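Local coordinates for chromosomal replication initiator protein DnaA (Aquifex aeolicus, PDB 1L8Q), which binds the chromosomal origin of replication and, in its ATP-bound form, starts assembly of the replication initiation complex once per cell cycle, at residues P39-G44 and G159-I164; Y241-E246 and K255-A260. All blocks are in the same frame, centred on the assembly; numbering follows the deposited sequence.

Interaction 1: P39-G44 and G159-I164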
ATOM      1  N   PRO A  39      16.711 -16.955  -4.717  1.00 23.10           N
ATOM      2  CA  PRO A  39      15.339 -16.767  -4.282  1.00 22.34           C
ATOM      3  C   PRO A  39      14.496 -16.046  -5.314  1.00 22.04           C
ATOM      4  O   PRO A  39      15.001 -15.572  -6.338  1.00 21.76           O
ATOM      5  CB  PRO A  39      15.488 -15.837  -3.086  1.00 21.99           C
ATOM      6  CG  PRO A  39      16.805 -15.155  -3.277  1.00 23.30           C
ATOM      7  CD  PRO A  39      17.566 -15.814  -4.374  1.00 22.79           C
ATOM      8  N   ILE A  40      13.201 -15.971  -5.019  1.00 21.80           N
ATOM      9  CA  ILE A  40      12.271 -15.147  -5.755  1.00 21.57           C
ATOM     10  C   ILE A  40      11.986 -13.956  -4.856  1.00 21.80           C
ATOM     11  O   ILE A  40      11.653 -14.135  -3.693  1.00 21.85           O
ATOM     12  CB  ILE A  40      10.970 -15.891  -5.986  1.00 21.38           C
ATOM     13  CG1 ILE A  40      11.173 -17.039  -6.950  1.00 21.04           C
ATOM     14  CG2 ILE A  40       9.893 -14.950  -6.522  1.00 20.13           C
ATOM     15  CD1 ILE A  40       9.947 -17.849  -7.129  1.00 19.77           C
ATOM     16  N   PHE A  41      12.106 -12.745  -5.395  1.00 21.77           N
ATOM     17  CA  PHE A  41      11.884 -11.532  -4.614  1.00 21.34           C
ATOM     18  C   PHE A  41      10.841 -10.705  -5.326  1.00 21.82           C
ATOM     19  O   PHE A  41      11.129 -10.104  -6.361  1.00 22.38           O
ATOM     20  CB  PHE A  41      13.183 -10.741  -4.527  1.00 21.09           C
ATOM     21  CG  PHE A  41      13.140  -9.597  -3.586  1.00 19.57           C
ATOM     22  CD1 PHE A  41      12.464  -8.430  -3.913  1.00 19.18           C
ATOM     23  CD2 PHE A  41      13.817  -9.661  -2.375  1.00 19.17           C
ATOM     24  CE1 PHE A  41      12.437  -7.352  -3.031  1.00 18.50           C
ATOM     25  CE2 PHE A  41      13.814  -8.582  -1.492  1.00 18.13           C
ATOM     26  CZ  PHE A  41      13.127  -7.428  -1.819  1.00 18.54           C
ATOM     27  N   ILE A  42       9.623 -10.688  -4.791  1.00 21.68           N
ATOM     28  CA  ILE A  42       8.541  -9.929  -5.389  1.00 21.68           C
ATOM     29  C   ILE A  42       8.391  -8.559  -4.741  1.00 21.59           C
ATOM     30  O   ILE A  42       8.392  -8.447  -3.532  1.00 21.59           O
ATOM     31  CB  ILE A  42       7.233 -10.691  -5.224  1.00 21.94           C
ATOM     32  CG1 ILE A  42       7.282 -12.015  -5.972  1.00 22.69           C
ATOM     33  CG2 ILE A  42       6.050  -9.850  -5.715  1.00 21.33           C
ATOM     34  CD1 ILE A  42       6.229 -13.005  -5.470  1.00 24.80           C
ATOM     35  N   TYR A  43       8.245  -7.513  -5.549  1.00 21.72           N
ATOM     36  CA  TYR A  43       8.041  -6.178  -5.000  1.00 21.10           C
ATOM     37  C   TYR A  43       6.991  -5.351  -5.758  1.00 22.09           C
ATOM     38  O   TYR A  43       6.802  -5.485  -6.973  1.00 21.27           O
ATOM     39  CB  TYR A  43       9.351  -5.414  -4.895  1.00 20.25           C
ATOM     40  CG  TYR A  43       9.947  -5.056  -6.214  1.00 18.34           C
ATOM     41  CD1 TYR A  43       9.814  -3.770  -6.737  1.00 17.75           C
ATOM     42  CD2 TYR A  43      10.637  -5.991  -6.944  1.00 18.00           C
ATOM     43  CE1 TYR A  43      10.357  -3.438  -7.945  1.00 16.82           C
ATOM     44  CE2 TYR A  43      11.198  -5.677  -8.148  1.00 18.47           C
ATOM     45  CZ  TYR A  43      11.059  -4.390  -8.649  1.00 19.21           C
ATOM     46  OH  TYR A  43      11.631  -4.073  -9.861  1.00 20.58           O
ATOM     47  N   GLY A  44       6.310  -4.499  -5.008  1.00 23.01           N
ATOM     48  CA  GLY A  44       5.273  -3.661  -5.549  1.00 24.35           C
ATOM     49  C   GLY A  44       4.610  -2.877  -4.445  1.00 25.56           C
ATOM     50  O   GLY A  44       4.793  -3.151  -3.251  1.00 25.70           O
ATOM     51  N   GLY A 159      19.029 -14.024  -7.269  1.00 20.04           N
ATOM     52  CA  GLY A 159      17.857 -14.772  -7.705  1.00 20.83           C
ATOM     53  C   GLY A 159      17.073 -14.131  -8.833  1.00 20.82           C
ATOM     54  O   GLY A 159      17.640 -13.716  -9.850  1.00 20.94           O
ATOM     55  N   ILE A 160      15.757 -14.069  -8.660  1.00 20.68           N
ATOM     56  CA  ILE A 160      14.897 -13.401  -9.625  1.00 20.74           C
ATOM     57  C   ILE A 160      14.033 -12.332  -8.965  1.00 21.19           C
ATOM     58  O   ILE A 160      13.314 -12.593  -7.996  1.00 21.89           O
ATOM     59  CB  ILE A 160      14.038 -14.410 -10.435  1.00 20.46           C
ATOM     60  CG1 ILE A 160      13.153 -13.663 -11.440  1.00 20.16           C
ATOM     61  CG2 ILE A 160      13.202 -15.287  -9.526  1.00 19.22           C
ATOM     62  CD1 ILE A 160      12.806 -14.480 -12.689  1.00 18.36           C
ATOM     63  N   LEU A 161      14.140 -11.118  -9.474  1.00 21.80           N
ATOM     64  CA  LEU A 161      13.403  -9.976  -8.939  1.00 22.43           C
ATOM     65  C   LEU A 161      12.284  -9.633  -9.885  1.00 22.61           C
ATOM     66  O   LEU A 161      12.528  -9.386 -11.056  1.00 22.83           O
ATOM     67  CB  LEU A 161      14.321  -8.760  -8.846  1.00 21.96           C
ATOM     68  CG  LEU A 161      15.229  -8.636  -7.632  1.00 22.61           C
ATOM     69  CD1 LEU A 161      15.684  -9.981  -7.147  1.00 21.90           C
ATOM     70  CD2 LEU A 161      16.414  -7.693  -7.926  1.00 21.05           C
ATOM     71  N   VAL A 162      11.062  -9.585  -9.390  1.00 22.98           N
ATOM     72  CA  VAL A 162       9.944  -9.241 -10.254  1.00 24.03           C
ATOM     73  C   VAL A 162       8.989  -8.227  -9.624  1.00 24.71           C
ATOM     74  O   VAL A 162       8.437  -8.444  -8.552  1.00 25.74           O
ATOM     75  CB  VAL A 162       9.158 -10.483 -10.699  1.00 23.73           C
ATOM     76  CG1 VAL A 162      10.109 -11.588 -11.092  1.00 24.44           C
ATOM     77  CG2 VAL A 162       8.302 -10.961  -9.607  1.00 24.76           C
ATOM     78  N   GLU A 163       8.806  -7.117 -10.302  1.00 25.20           N
ATOM     79  CA  GLU A 163       7.900  -6.080  -9.861  1.00 25.98           C
ATOM     80  C   GLU A 163       6.467  -6.531 -10.097  1.00 25.53           C
ATOM     81  O   GLU A 163       6.183  -7.174 -11.068  1.00 26.16           O
ATOM     82  CB  GLU A 163       8.184  -4.811 -10.661  1.00 25.93           C
ATOM     83  CG  GLU A 163       7.403  -3.593 -10.249  1.00 29.50           C
ATOM     84  CD  GLU A 163       7.952  -2.331 -10.894  1.00 35.21           C
ATOM     85  OE1 GLU A 163       8.708  -2.465 -11.897  1.00 38.42           O
ATOM     86  OE2 GLU A 163       7.648  -1.209 -10.401  1.00 34.61           O
ATOM     87  N   ILE A 164       5.557  -6.182  -9.210  1.00 25.71           N
ATOM     88  CA  ILE A 164       4.170  -6.571  -9.395  1.00 25.34           C
ATOM     89  C   ILE A 164       3.262  -5.354  -9.349  1.00 26.10           C
ATOM     90  O   ILE A 164       3.461  -4.440  -8.550  1.00 25.92           O
ATOM     91  CB  ILE A 164       3.775  -7.618  -8.340  1.00 25.35           C
ATOM     92  CG1 ILE A 164       2.390  -8.169  -8.598  1.00 24.45           C
ATOM     93  CG2 ILE A 164       3.889  -7.062  -6.933  1.00 24.48           C
ATOM     94  CD1 ILE A 164       1.968  -9.120  -7.557  1.00 24.02           C
TER

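Interaction 2: Y241-E246 and K255-A260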
ATOM      1  N   TYR A 241      -7.918  36.369   1.976  1.00 77.42           N
ATOM      2  CA  TYR A 241      -6.601  36.687   1.437  1.00 78.38           C
ATOM      3  C   TYR A 241      -6.623  37.767   0.374  1.00 79.00           C
ATOM      4  O   TYR A 241      -5.586  38.344   0.048  1.00 79.06           O
ATOM      5  CB  TYR A 241      -5.943  35.436   0.868  1.00 78.47           C
ATOM      6  CG  TYR A 241      -5.172  34.651   1.888  1.00 79.37           C
ATOM      7  CD1 TYR A 241      -5.721  34.363   3.127  1.00 79.86           C
ATOM      8  CD2 TYR A 241      -3.885  34.206   1.619  1.00 80.33           C
ATOM      9  CE1 TYR A 241      -5.016  33.652   4.069  1.00 80.57           C
ATOM     10  CE2 TYR A 241      -3.172  33.489   2.553  1.00 81.02           C
ATOM     11  CZ  TYR A 241      -3.743  33.215   3.780  1.00 81.16           C
ATOM     12  OH  TYR A 241      -3.043  32.500   4.724  1.00 81.59           O
ATOM     13  N   ALA A 242      -7.800  38.039  -0.172  1.00 79.83           N
ATOM     14  CA  ALA A 242      -7.926  39.033  -1.229  1.00 80.76           C
ATOM     15  C   ALA A 242      -7.401  38.482  -2.547  1.00 81.42           C
ATOM     16  O   ALA A 242      -6.579  39.105  -3.217  1.00 81.48           O
ATOM     17  CB  ALA A 242      -7.196  40.316  -0.854  1.00 80.76           C
ATOM     18  N   VAL A 243      -7.864  37.287  -2.890  1.00 82.31           N
ATOM     19  CA  VAL A 243      -7.549  36.657  -4.158  1.00 83.13           C
ATOM     20  C   VAL A 243      -8.854  36.068  -4.657  1.00 83.80           C
ATOM     21  O   VAL A 243      -9.652  35.588  -3.863  1.00 83.94           O
ATOM     22  CB  VAL A 243      -6.510  35.537  -3.996  1.00 83.05           C
ATOM     23  CG1 VAL A 243      -6.212  34.889  -5.336  1.00 83.11           C
ATOM     24  CG2 VAL A 243      -5.236  36.080  -3.376  1.00 83.04           C
ATOM     25  N   LYS A 244      -9.093  36.130  -5.959  1.00 84.72           N
ATOM     26  CA  LYS A 244     -10.325  35.583  -6.517  1.00 85.62           C
ATOM     27  C   LYS A 244     -10.272  34.068  -6.577  1.00 86.16           C
ATOM     28  O   LYS A 244      -9.207  33.473  -6.457  1.00 86.25           O
ATOM     29  CB  LYS A 244     -10.597  36.162  -7.907  1.00 85.68           C
ATOM     30  CG  LYS A 244     -11.566  37.331  -7.904  1.00 85.96           C
ATOM     31  CD  LYS A 244     -11.724  37.934  -9.290  1.00 86.52           C
ATOM     32  CE  LYS A 244     -10.600  38.920  -9.600  1.00 86.91           C
ATOM     33  NZ  LYS A 244     -10.906  39.772 -10.787  1.00 86.58           N
ATOM     34  N   VAL A 245     -11.428  33.443  -6.752  1.00 86.91           N
ATOM     35  CA  VAL A 245     -11.487  31.994  -6.838  1.00 87.73           C
ATOM     36  C   VAL A 245     -10.822  31.542  -8.124  1.00 88.29           C
ATOM     37  O   VAL A 245      -9.872  30.755  -8.104  1.00 88.27           O
ATOM     38  CB  VAL A 245     -12.933  31.492  -6.824  1.00 87.72           C
ATOM     39  CG1 VAL A 245     -12.973  29.986  -7.022  1.00 87.86           C
ATOM     40  CG2 VAL A 245     -13.616  31.886  -5.526  1.00 87.79           C
ATOM     41  N   GLU A 246     -11.329  32.059  -9.241  1.00 89.04           N
ATOM     42  CA  GLU A 246     -10.790  31.761 -10.559  1.00 89.77           C
ATOM     43  C   GLU A 246      -9.268  31.740 -10.487  1.00 90.28           C
ATOM     44  O   GLU A 246      -8.611  30.909 -11.110  1.00 90.24           O
ATOM     45  CB  GLU A 246     -11.262  32.823 -11.557  1.00 89.81           C
ATOM     46  CG  GLU A 246     -11.345  32.355 -13.004  1.00 89.95           C
ATOM     47  CD  GLU A 246     -12.179  33.283 -13.874  1.00 89.69           C
ATOM     48  OE1 GLU A 246     -13.416  33.319 -13.693  1.00 89.48           O
ATOM     49  OE2 GLU A 246     -11.601  33.977 -14.735  1.00 89.56           O
ATOM     50  N   LYS A 255       2.973  33.985  -4.887  1.00 94.38           N
ATOM     51  CA  LYS A 255       3.157  34.192  -3.446  1.00 93.92           C
ATOM     52  C   LYS A 255       1.982  34.941  -2.804  1.00 93.44           C
ATOM     53  O   LYS A 255       1.900  35.060  -1.579  1.00 93.38           O
ATOM     54  CB  LYS A 255       4.489  34.904  -3.160  1.00 94.03           C
ATOM     55  CG  LYS A 255       4.852  34.995  -1.679  1.00 94.27           C
ATOM     56  CD  LYS A 255       4.647  33.661  -0.959  1.00 94.58           C
ATOM     57  CE  LYS A 255       4.706  33.841   0.551  1.00 94.56           C
ATOM     58  NZ  LYS A 255       4.658  32.546   1.272  1.00 94.12           N
ATOM     59  N   ARG A 256       1.092  35.464  -3.639  1.00 92.80           N
ATOM     60  CA  ARG A 256      -0.132  36.092  -3.165  1.00 92.17           C
ATOM     61  C   ARG A 256      -1.245  35.100  -3.429  1.00 91.43           C
ATOM     62  O   ARG A 256      -2.359  35.225  -2.922  1.00 91.32           O
ATOM     63  CB  ARG A 256      -0.405  37.394  -3.914  1.00 92.29           C
ATOM     64  CG  ARG A 256       0.345  38.597  -3.376  1.00 93.04           C
ATOM     65  CD  ARG A 256      -0.232  39.930  -3.825  1.00 93.98           C
ATOM     66  NE  ARG A 256       0.591  41.058  -3.403  1.00 94.67           N
ATOM     67  CZ  ARG A 256       0.313  42.327  -3.678  1.00 95.18           C
ATOM     68  NH1 ARG A 256      -0.772  42.632  -4.377  1.00 95.40           N
ATOM     69  NH2 ARG A 256       1.119  43.295  -3.256  1.00 95.14           N
ATOM     70  N   THR A 257      -0.915  34.105  -4.239  1.00 90.47           N
ATOM     71  CA  THR A 257      -1.833  33.052  -4.590  1.00 89.59           C
ATOM     72  C   THR A 257      -1.241  31.741  -4.116  1.00 88.89           C
ATOM     73  O   THR A 257      -1.891  30.968  -3.421  1.00 88.81           O
ATOM     74  CB  THR A 257      -2.018  33.009  -6.110  1.00 89.62           C
ATOM     75  OG1 THR A 257      -2.707  34.188  -6.544  1.00 89.44           O
ATOM     76  CG2 THR A 257      -2.957  31.883  -6.493  1.00 89.77           C
ATOM     77  N   SER A 258       0.012  31.509  -4.492  1.00 88.01           N
ATOM     78  CA  SER A 258       0.719  30.295  -4.116  1.00 87.12           C
ATOM     79  C   SER A 258       0.646  30.051  -2.613  1.00 86.48           C
ATOM     80  O   SER A 258       0.617  28.905  -2.163  1.00 86.43           O
ATOM     81  CB  SER A 258       2.181  30.370  -4.569  1.00 87.13           C
ATOM     82  OG  SER A 258       2.878  29.172  -4.274  1.00 86.94           O
ATOM     83  N   GLU A 259       0.603  31.133  -1.841  1.00 85.62           N
ATOM     84  CA  GLU A 259       0.546  31.023  -0.387  1.00 84.80           C
ATOM     85  C   GLU A 259      -0.890  30.928   0.128  1.00 83.90           C
ATOM     86  O   GLU A 259      -1.120  30.713   1.318  1.00 83.95           O
ATOM     87  CB  GLU A 259       1.286  32.185   0.280  1.00 85.04           C
ATOM     88  CG  GLU A 259       1.754  31.889   1.700  1.00 85.90           C
ATOM     89  CD  GLU A 259       2.650  30.659   1.788  1.00 86.88           C
ATOM     90  OE1 GLU A 259       2.921  30.029   0.741  1.00 87.25           O
ATOM     91  OE2 GLU A 259       3.089  30.323   2.908  1.00 87.20           O
ATOM     92  N   ALA A 260      -1.852  31.096  -0.769  1.00 82.60           N
ATOM     93  CA  ALA A 260      -3.251  30.947  -0.413  1.00 81.32           C
ATOM     94  C   ALA A 260      -3.653  29.546  -0.810  1.00 80.49           C
ATOM     95  O   ALA A 260      -4.566  28.951  -0.235  1.00 80.29           O
ATOM     96  CB  ALA A 260      -4.095  31.967  -1.143  1.00 81.31           C
TER

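Interaction 1: P39-G44 and G159-I164
Ile42 and Val162 sit in register on two neighbouring parallel strands, 40-43 and 160-163, and mark the densely packed side of this pairing. CG1 of Ile42 lies 3.9 Å from CG2 of Val162, while its other branch, CG2, crosses to CG2 of Ile164 at 3.7 Å. Ile40 and Ile160 lie side by side on the same face, which helices 20-31 and 50-63 cover. Five backbone hydrogen bonds join the strands, the first donated by Ile160 N to Pro39 O, the last by Ile164 N to Tyr43 O (2.7 Å). The face of Phe41, Leu161, Tyr43 and Glu163 is more open to solvent towards Glu163, which is exposed, while Phe41 stays buried. There Tyr43, with CG between its backbone N and carbonyl carbon (chi1 68°), lays its ring across the neighbouring strand. CA of Glu163 stands 3.8 Å from the centroid of that ring in a CH-pi contact, and Glu163 CB approaches Tyr43 CZ to 3.5 Å. The carboxylate and ring planes are only 20° apart. An alanine in place of Tyr43 would probably leave the CA and CB of Glu163 without their aromatic cover and His141 without its edge-to-face partner. Next to Tyr43, Gly44 O accepts a hydrogen bond from Lys50 NZ, and Ile164 touches Thr48; both outside residues bind nucleotide. An inner strand leading into the P-loop, with a parallel edge strand beside it, is the arrangement of the AAA+ nucleotide-binding core.

Interaction 2: Y241-E246 and K255-A260
Tyr241 and Ala260 meet with their CB atoms directed toward the opposing segment, the tyrosine ring slanting past the small methyl group. CD2 of the Tyr241 ring comes to 3.6 Å from Ala260 CB. Tyr241 CE2 lies 3.7 Å from the backbone oxygen Glu259 O, and both approaches are oblique to the ring plane. The Tyr241 side chain also touches Leu311 and Leu315 of helix 308-323. Ala260 in turn packs on Val237 of helix 216-241, the long helix that Tyr241 terminates. The two segments belong to domain IV, which probably binds double-stranded DNA and carries the helix-turn-helix, and here the end of helix 216-241 is set against the start of helix 258-272. Ala242, with positive phi, is the first residue to leave the helix; the CB of Val243, next along, points toward 255-260. The two branches of Val243 part company: CG1, anti to the backbone N (chi1 179°), lies 3.8 Å from Thr257 OG1, whereas CG2 lies beside Arg256 O. The side chains of Val243 and Thr257 cross at about a right angle. No hydrogen bond links the two segments, and the hydroxyl of Thr257 is instead hydrogen-bonded to OD1 of Asp247, a residue of the short helix 245-248 that follows Val243 along the chain.

The two contacts illustrate how separate modules of one chain are built by different means. Interaction 1 comes first along the sequence and joins distant parts of it, 115 residues apart, within the five-stranded parallel sheet of domain III. Interaction 2 joins the two sides of a short helix-containing connection in domain IV, with eight residues between its segments. The centres of interactions 1 and 2 are about 47 Å apart, on opposite sides of the chain's centre, and their nearest atoms about 31 Å. They share no strand or helix. Along the chain, helices 168-181, 188-197 and 201-214 lie between them, followed by helix 216-241, which ends in interaction 2. Nucleotide and, probably, duplex DNA are thus bound by different domains.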